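PDB 1I9Z: inositol-1,4,5-trisphosphate 5-phosphatase 1, which removes the 5-phosphate from soluble and lipid inositol phosphates through the catalytic 5-phosphatase domain found here, helping to set phosphoinositide levels in fission yeast. Local coordinates for residues D235-Q240 with K245-F250; N45-E50 with S86-L91. One frame throughout, in Å; residues are numbered along the deposited sequence.

Contact 1 of 2, residues D235-Q240 with K245-F250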
loop_
_atom_site.group_PDB
_atom_site.type_symbol
_atom_site.label_atom_id
_atom_site.label_comp_id
_atom_site.label_asym_id
_atom_site.label_seq_id
_atom_site.Cartn_x
_atom_site.Cartn_y
_atom_site.Cartn_z
ATOM N N ASP A 235 -13.114 -0.832 -17.014
ATOM C CA ASP A 235 -12.754 -1.227 -15.626
ATOM C C ASP A 235 -13.571 -0.416 -14.633
ATOM O O ASP A 235 -13.585 0.835 -14.701
ATOM C CB ASP A 235 -11.272 -0.994 -15.394
ATOM C CG ASP A 235 -10.873 -1.168 -13.934
ATOM O OD1 ASP A 235 -10.920 -2.305 -13.453
ATOM O OD2 ASP A 235 -10.506 -0.168 -13.306
ATOM N N GLN A 236 -14.255 -1.117 -13.723
ATOM C CA GLN A 236 -15.101 -0.425 -12.699
ATOM C C GLN A 236 -14.308 0.437 -11.735
ATOM O O GLN A 236 -14.751 1.511 -11.364
ATOM C CB GLN A 236 -15.882 -1.464 -11.897
ATOM C CG GLN A 236 -16.957 -2.199 -12.741
ATOM C CD GLN A 236 -17.461 -3.375 -11.992
ATOM O OE1 GLN A 236 -16.905 -3.719 -10.927
ATOM N NE2 GLN A 236 -18.514 -4.022 -12.505
ATOM N N LEU A 237 -13.105 0.018 -11.331
ATOM C CA LEU A 237 -12.395 0.869 -10.394
ATOM C C LEU A 237 -12.013 2.250 -11.011
ATOM O O LEU A 237 -12.199 3.313 -10.366
ATOM C CB LEU A 237 -11.125 0.177 -9.877
ATOM C CG LEU A 237 -10.323 1.079 -8.879
ATOM C CD1 LEU A 237 -11.193 1.412 -7.646
ATOM C CD2 LEU A 237 -9.066 0.379 -8.365
ATOM N N ASN A 238 -11.462 2.222 -12.236
ATOM C CA ASN A 238 -11.102 3.452 -12.942
ATOM C C ASN A 238 -12.323 4.361 -13.043
ATOM O O ASN A 238 -12.225 5.613 -12.811
ATOM C CB ASN A 238 -10.599 3.113 -14.352
ATOM C CG ASN A 238 -10.353 4.379 -15.219
ATOM O OD1 ASN A 238 -9.499 5.189 -14.927
ATOM N ND2 ASN A 238 -11.113 4.505 -16.273
ATOM N N LYS A 239 -13.453 3.755 -13.365
ATOM C CA LYS A 239 -14.704 4.516 -13.565
ATOM C C LYS A 239 -15.102 5.196 -12.273
ATOM O O LYS A 239 -15.390 6.396 -12.309
ATOM C CB LYS A 239 -15.846 3.624 -14.081
ATOM C CG LYS A 239 -17.192 4.346 -14.425
ATOM C CD LYS A 239 -18.245 3.255 -14.858
ATOM C CE LYS A 239 -19.676 3.737 -15.162
ATOM N NZ LYS A 239 -20.717 2.605 -14.927
ATOM N N GLN A 240 -15.075 4.471 -11.145
ATOM C CA GLN A 240 -15.449 5.070 -9.834
ATOM C C GLN A 240 -14.411 6.020 -9.269
ATOM O O GLN A 240 -14.776 6.964 -8.550
ATOM C CB GLN A 240 -15.755 4.023 -8.787
ATOM C CG GLN A 240 -16.799 3.023 -9.258
ATOM C CD GLN A 240 -18.090 3.697 -9.650
ATOM O OE1 GLN A 240 -18.879 4.133 -8.795
ATOM N NE2 GLN A 240 -18.313 3.788 -10.937
ATOM N N LYS A 245 -15.833 9.297 -6.327
ATOM C CA LYS A 245 -16.646 8.477 -5.403
ATOM C C LYS A 245 -15.778 7.570 -4.454
ATOM O O LYS A 245 -16.106 7.385 -3.258
ATOM C CB LYS A 245 -17.611 7.549 -6.183
ATOM C CG LYS A 245 -18.648 8.163 -7.198
ATOM C CD LYS A 245 -19.733 7.084 -7.462
ATOM C CE LYS A 245 -20.594 7.235 -8.772
ATOM N NZ LYS A 245 -21.347 5.929 -9.200
ATOM N N VAL A 246 -14.691 6.998 -4.979
ATOM C CA VAL A 246 -13.851 6.129 -4.143
ATOM C C VAL A 246 -12.406 6.502 -4.272
ATOM O O VAL A 246 -11.994 7.038 -5.292
ATOM C CB VAL A 246 -13.990 4.634 -4.507
ATOM C CG1 VAL A 246 -15.255 4.136 -4.006
ATOM C CG2 VAL A 246 -13.866 4.423 -6.023
ATOM N N PHE A 247 -11.622 6.206 -3.237
ATOM C CA PHE A 247 -10.191 6.529 -3.244
ATOM C C PHE A 247 -9.829 7.913 -3.805
ATOM O O PHE A 247 -8.962 8.049 -4.658
ATOM C CB PHE A 247 -9.360 5.477 -4.036
ATOM C CG PHE A 247 -9.581 4.040 -3.551
ATOM C CD1 PHE A 247 -10.498 3.229 -4.167
ATOM C CD2 PHE A 247 -8.868 3.553 -2.453
ATOM C CE1 PHE A 247 -10.741 1.923 -3.733
ATOM C CE2 PHE A 247 -9.110 2.235 -2.010
ATOM C CZ PHE A 247 -10.032 1.437 -2.660
ATOM N N PRO A 248 -10.492 8.968 -3.297
ATOM C CA PRO A 248 -10.149 10.305 -3.799
ATOM C C PRO A 248 -8.689 10.638 -3.441
ATOM O O PRO A 248 -8.137 10.271 -2.378
ATOM C CB PRO A 248 -11.165 11.242 -3.079
ATOM C CG PRO A 248 -11.503 10.487 -1.770
ATOM C CD PRO A 248 -11.563 8.985 -2.282
ATOM N N PHE A 249 -8.051 11.352 -4.334
ATOM C CA PHE A 249 -6.674 11.740 -4.200
ATOM C C PHE A 249 -5.688 10.578 -4.268
ATOM O O PHE A 249 -4.517 10.781 -4.018
ATOM C CB PHE A 249 -6.445 12.586 -2.934
ATOM C CG PHE A 249 -7.314 13.833 -2.880
ATOM C CD1 PHE A 249 -8.412 13.893 -2.027
ATOM C CD2 PHE A 249 -7.061 14.914 -3.736
ATOM C CE1 PHE A 249 -9.254 15.004 -2.029
ATOM C CE2 PHE A 249 -7.912 16.040 -3.738
ATOM C CZ PHE A 249 -9.000 16.073 -2.887
ATOM N N PHE A 250 -6.163 9.357 -4.565
ATOM C CA PHE A 250 -5.249 8.249 -4.777
ATOM C C PHE A 250 -4.940 8.126 -6.270
ATOM O O PHE A 250 -5.797 8.394 -7.125
ATOM C CB PHE A 250 -5.844 6.889 -4.367
ATOM C CG PHE A 250 -5.782 6.633 -2.894
ATOM C CD1 PHE A 250 -6.757 7.210 -2.049
ATOM C CD2 PHE A 250 -4.714 5.866 -2.355
ATOM C CE1 PHE A 250 -6.683 7.025 -0.657
ATOM C CE2 PHE A 250 -4.616 5.649 -0.959
ATOM C CZ PHE A 250 -5.588 6.219 -0.117
HETATM O O HOH W 1 -19.948 5.635 -12.226
#

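Contact 2 of 2, residues N45-E50 with S86-L91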
loop_
_atom_site.group_PDB
_atom_site.type_symbol
_atom_site.label_atom_id
_atom_site.label_comp_id
_atom_site.label_asym_id
_atom_site.label_seq_id
_atom_site.Cartn_x
_atom_site.Cartn_y
_atom_site.Cartn_z
ATOM N N ASN A 45 10.113 -14.972 -8.013
ATOM C CA ASN A 45 9.626 -14.188 -9.172
ATOM C C ASN A 45 8.727 -13.053 -8.726
ATOM O O ASN A 45 8.588 -12.021 -9.414
ATOM C CB ASN A 45 8.873 -15.115 -10.148
ATOM C CG ASN A 45 9.836 -16.081 -10.884
ATOM O OD1 ASN A 45 9.412 -17.113 -11.478
ATOM N ND2 ASN A 45 11.157 -15.745 -10.847
ATOM N N TRP A 46 8.137 -13.232 -7.554
ATOM C CA TRP A 46 7.235 -12.199 -7.048
ATOM C C TRP A 46 7.914 -11.100 -6.211
ATOM O O TRP A 46 7.739 -9.897 -6.424
ATOM C CB TRP A 46 6.091 -12.907 -6.287
ATOM C CG TRP A 46 5.107 -11.956 -5.566
ATOM C CD1 TRP A 46 4.588 -10.778 -6.039
ATOM C CD2 TRP A 46 4.499 -12.179 -4.295
ATOM N NE1 TRP A 46 3.656 -10.257 -5.136
ATOM C CE2 TRP A 46 3.581 -11.103 -4.059
ATOM C CE3 TRP A 46 4.624 -13.203 -3.327
ATOM C CZ2 TRP A 46 2.819 -11.024 -2.905
ATOM C CZ3 TRP A 46 3.888 -13.151 -2.190
ATOM C CH2 TRP A 46 2.963 -12.066 -1.957
ATOM N N LEU A 47 8.713 -11.533 -5.241
ATOM C CA LEU A 47 9.381 -10.608 -4.359
ATOM C C LEU A 47 10.711 -10.045 -4.850
ATOM O O LEU A 47 11.132 -8.983 -4.367
ATOM C CB LEU A 47 9.545 -11.278 -2.971
ATOM C CG LEU A 47 8.470 -11.020 -1.868
ATOM C CD1 LEU A 47 7.112 -10.498 -2.398
ATOM C CD2 LEU A 47 8.291 -12.235 -0.973
ATOM N N PHE A 48 11.390 -10.731 -5.793
ATOM C CA PHE A 48 12.679 -10.187 -6.329
ATOM C C PHE A 48 12.527 -10.212 -7.861
ATOM O O PHE A 48 13.318 -10.833 -8.587
ATOM C CB PHE A 48 13.809 -11.112 -5.890
ATOM C CG PHE A 48 13.810 -11.360 -4.409
ATOM C CD1 PHE A 48 13.850 -12.651 -3.911
ATOM C CD2 PHE A 48 13.854 -10.281 -3.530
ATOM C CE1 PHE A 48 13.949 -12.868 -2.501
ATOM C CE2 PHE A 48 13.947 -10.463 -2.153
ATOM C CZ PHE A 48 13.993 -11.763 -1.642
ATOM N N PRO A 49 11.488 -9.548 -8.359
ATOM C CA PRO A 49 11.205 -9.520 -9.795
ATOM C C PRO A 49 12.138 -8.767 -10.667
ATOM O O PRO A 49 12.273 -9.097 -11.864
ATOM C CB PRO A 49 9.828 -8.892 -9.852
ATOM C CG PRO A 49 10.007 -7.769 -8.796
ATOM C CD PRO A 49 10.641 -8.564 -7.640
ATOM N N GLU A 50 12.760 -7.741 -10.107
ATOM C CA GLU A 50 13.645 -6.902 -10.917
ATOM C C GLU A 50 15.072 -7.220 -10.621
ATOM O O GLU A 50 15.374 -7.910 -9.641
ATOM C CB GLU A 50 13.413 -5.384 -10.643
ATOM C CG GLU A 50 13.060 -4.973 -9.171
ATOM C CD GLU A 50 13.940 -5.662 -8.080
ATOM O OE1 GLU A 50 15.175 -5.403 -8.083
ATOM O OE2 GLU A 50 13.402 -6.458 -7.234
ATOM N N SER A 86 7.030 -16.764 8.095
ATOM C CA SER A 86 8.309 -17.456 8.158
ATOM C C SER A 86 8.862 -17.619 6.741
ATOM O O SER A 86 10.103 -17.519 6.533
ATOM C CB SER A 86 8.095 -18.862 8.813
ATOM O OG SER A 86 9.242 -19.659 8.602
ATOM N N CYS A 87 7.984 -17.912 5.774
ATOM C CA CYS A 87 8.486 -18.071 4.395
ATOM C C CYS A 87 9.058 -16.780 3.818
ATOM O O CYS A 87 10.116 -16.774 3.182
ATOM C CB CYS A 87 7.418 -18.615 3.438
ATOM S SG CYS A 87 6.967 -20.334 3.701
ATOM N N VAL A 88 8.347 -15.660 4.002
ATOM C CA VAL A 88 8.857 -14.407 3.482
ATOM C C VAL A 88 10.163 -14.008 4.160
ATOM O O VAL A 88 11.153 -13.596 3.495
ATOM C CB VAL A 88 7.777 -13.286 3.671
ATOM C CG1 VAL A 88 8.342 -11.945 3.245
ATOM C CG2 VAL A 88 6.534 -13.650 2.879
ATOM N N LYS A 89 10.209 -14.141 5.485
ATOM C CA LYS A 89 11.410 -13.784 6.211
ATOM C C LYS A 89 12.598 -14.636 5.721
ATOM O O LYS A 89 13.695 -14.123 5.542
ATOM C CB LYS A 89 11.187 -14.026 7.718
ATOM C CG LYS A 89 12.292 -13.517 8.685
ATOM C CD LYS A 89 11.964 -13.887 10.206
ATOM C CE LYS A 89 10.734 -13.057 10.830
ATOM N NZ LYS A 89 9.261 -13.339 10.389
ATOM N N ARG A 90 12.376 -15.929 5.518
ATOM C CA ARG A 90 13.514 -16.808 5.078
ATOM C C ARG A 90 14.000 -16.342 3.705
ATOM O O ARG A 90 15.193 -16.268 3.404
ATOM C CB ARG A 90 13.079 -18.261 4.960
ATOM C CG ARG A 90 13.801 -19.186 5.925
ATOM C CD ARG A 90 13.248 -20.620 5.884
ATOM N NE ARG A 90 11.857 -20.638 6.339
ATOM C CZ ARG A 90 10.948 -21.543 5.966
ATOM N NH1 ARG A 90 11.285 -22.516 5.122
ATOM N NH2 ARG A 90 9.705 -21.475 6.420
ATOM N N LEU A 91 13.053 -16.027 2.862
ATOM C CA LEU A 91 13.395 -15.589 1.526
ATOM C C LEU A 91 14.143 -14.251 1.514
ATOM O O LEU A 91 15.195 -14.103 0.835
ATOM C CB LEU A 91 12.071 -15.586 0.737
ATOM C CG LEU A 91 11.961 -15.560 -0.771
ATOM C CD1 LEU A 91 12.706 -16.734 -1.485
ATOM C CD2 LEU A 91 10.455 -15.644 -1.031
#

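Contact 1 of 2, residues D235-Q240 with K245-F250
K245, just past helix 236-242, turns its ammonium back onto the side-chain amide of Q240: K245 NZ lies 3.1 Å from Q240 OE1, in the carbonyl plane and on a lone pair, with a C=O...N angle of 129°. The two chains are shaped differently. Q240 bends at chi2 (-58°), while K245 runs extended beyond CG and lays its methylenes along the same oxygen, K245 CD coming within 3.3 Å of Q240 OE1. A water accepts from Q240 NE2 at 2.8 Å and weakly from K245 NZ, closing a ring that probably helps fix which end of the amide faces the lysine.

Next to this polar edge the contact turns apolar. V246 CG2 presses closely on Q240 CB, at 3.4 Å. One turn back on the helix, L237 holds CG anti to its backbone N (chi1 179°), a setting from which its CD1 approaches F247 CE1 obliquely at 4.0 Å, the two side chains crossing at about a right angle. The F247 ring in turn stacks with F208 and meets W204 edge to face.

D235 is the helix N-cap, and Q236 bonds Y171 O and R211 N, backbone atoms of two residues of the inositol bisphosphate pocket. With an alanine in place of Q240, K245 NZ would probably be left without its carbonyl mate and the water without its amide donor. The chemistry thus pairs an exposed lysine, held by a neutral amide and water, with buried hydrocarbon that packs the following loop against a helix whose Q236 bonds the backbone of two pocket residues.

Contact 2 of 2, residues N45-E50 with S86-L91
R90 NH2 donates to S86 OG at 2.9 Å, nearly straight at 163° and only 10° out of the guanidinium plane, a bond across one turn of helix 78-94 just before L91, the residue that meets both L47 and F48. Between the two segments themselves no hydrogen bond forms; the meeting is hydrocarbon, plus one ring edge against a carbonyl.

In L91 a chi1 of -163° carries CG beside the carbonyl carbon, on the side where F48 lies, and different atoms of the side chain meet different partners. Its CD2 touches L47 CD2 at 4.0 Å, the side chains meeting at a slant, while its CG lies 3.8 Å from F48 CE1. The F48 and L91 side chains run antiparallel alongside one another, and the edge of the phenyl ring lies at the backbone: F48 CZ is 3.6 Å from L91 O, which lies near the ring plane.

The two methyls of L47 part company. Its CD2 also reaches V88 CG1 at 4.2 Å, whereas L47 CD1 sits 3.6 Å above the centre of one face of the W46 ring.

Both helices lie over the six-stranded sheet of this DNase I-like fold. L47 rests on F28 and A30 of strand 20-33, F48 on Y58 of strand 57-63, and V88 on F118 of strand 113-120, so the short helix 44-47 and the long helix 78-94 meet over different strands of one sheet.

The two contacts lie on opposite sides of the chain's centre, with their own centres 30 Å apart and nearest atoms about 17 Å apart, and they share no helix or strand. Contact 1 is the more buried, with an exposed lysine at its edge; it is local, folding a loop back on the helix it follows, beside the five-stranded sheet and near the ligand pocket. Contact 2, partly buried, joins the end of helix 44-47 and the residue after it to helix 78-94, over the six-stranded sheet. Contact 1 mixes one side-chain hydrogen bond and a water with apolar packing that ends on F247; contact 2 relies on hydrocarbon and one ring edge at a backbone carbonyl.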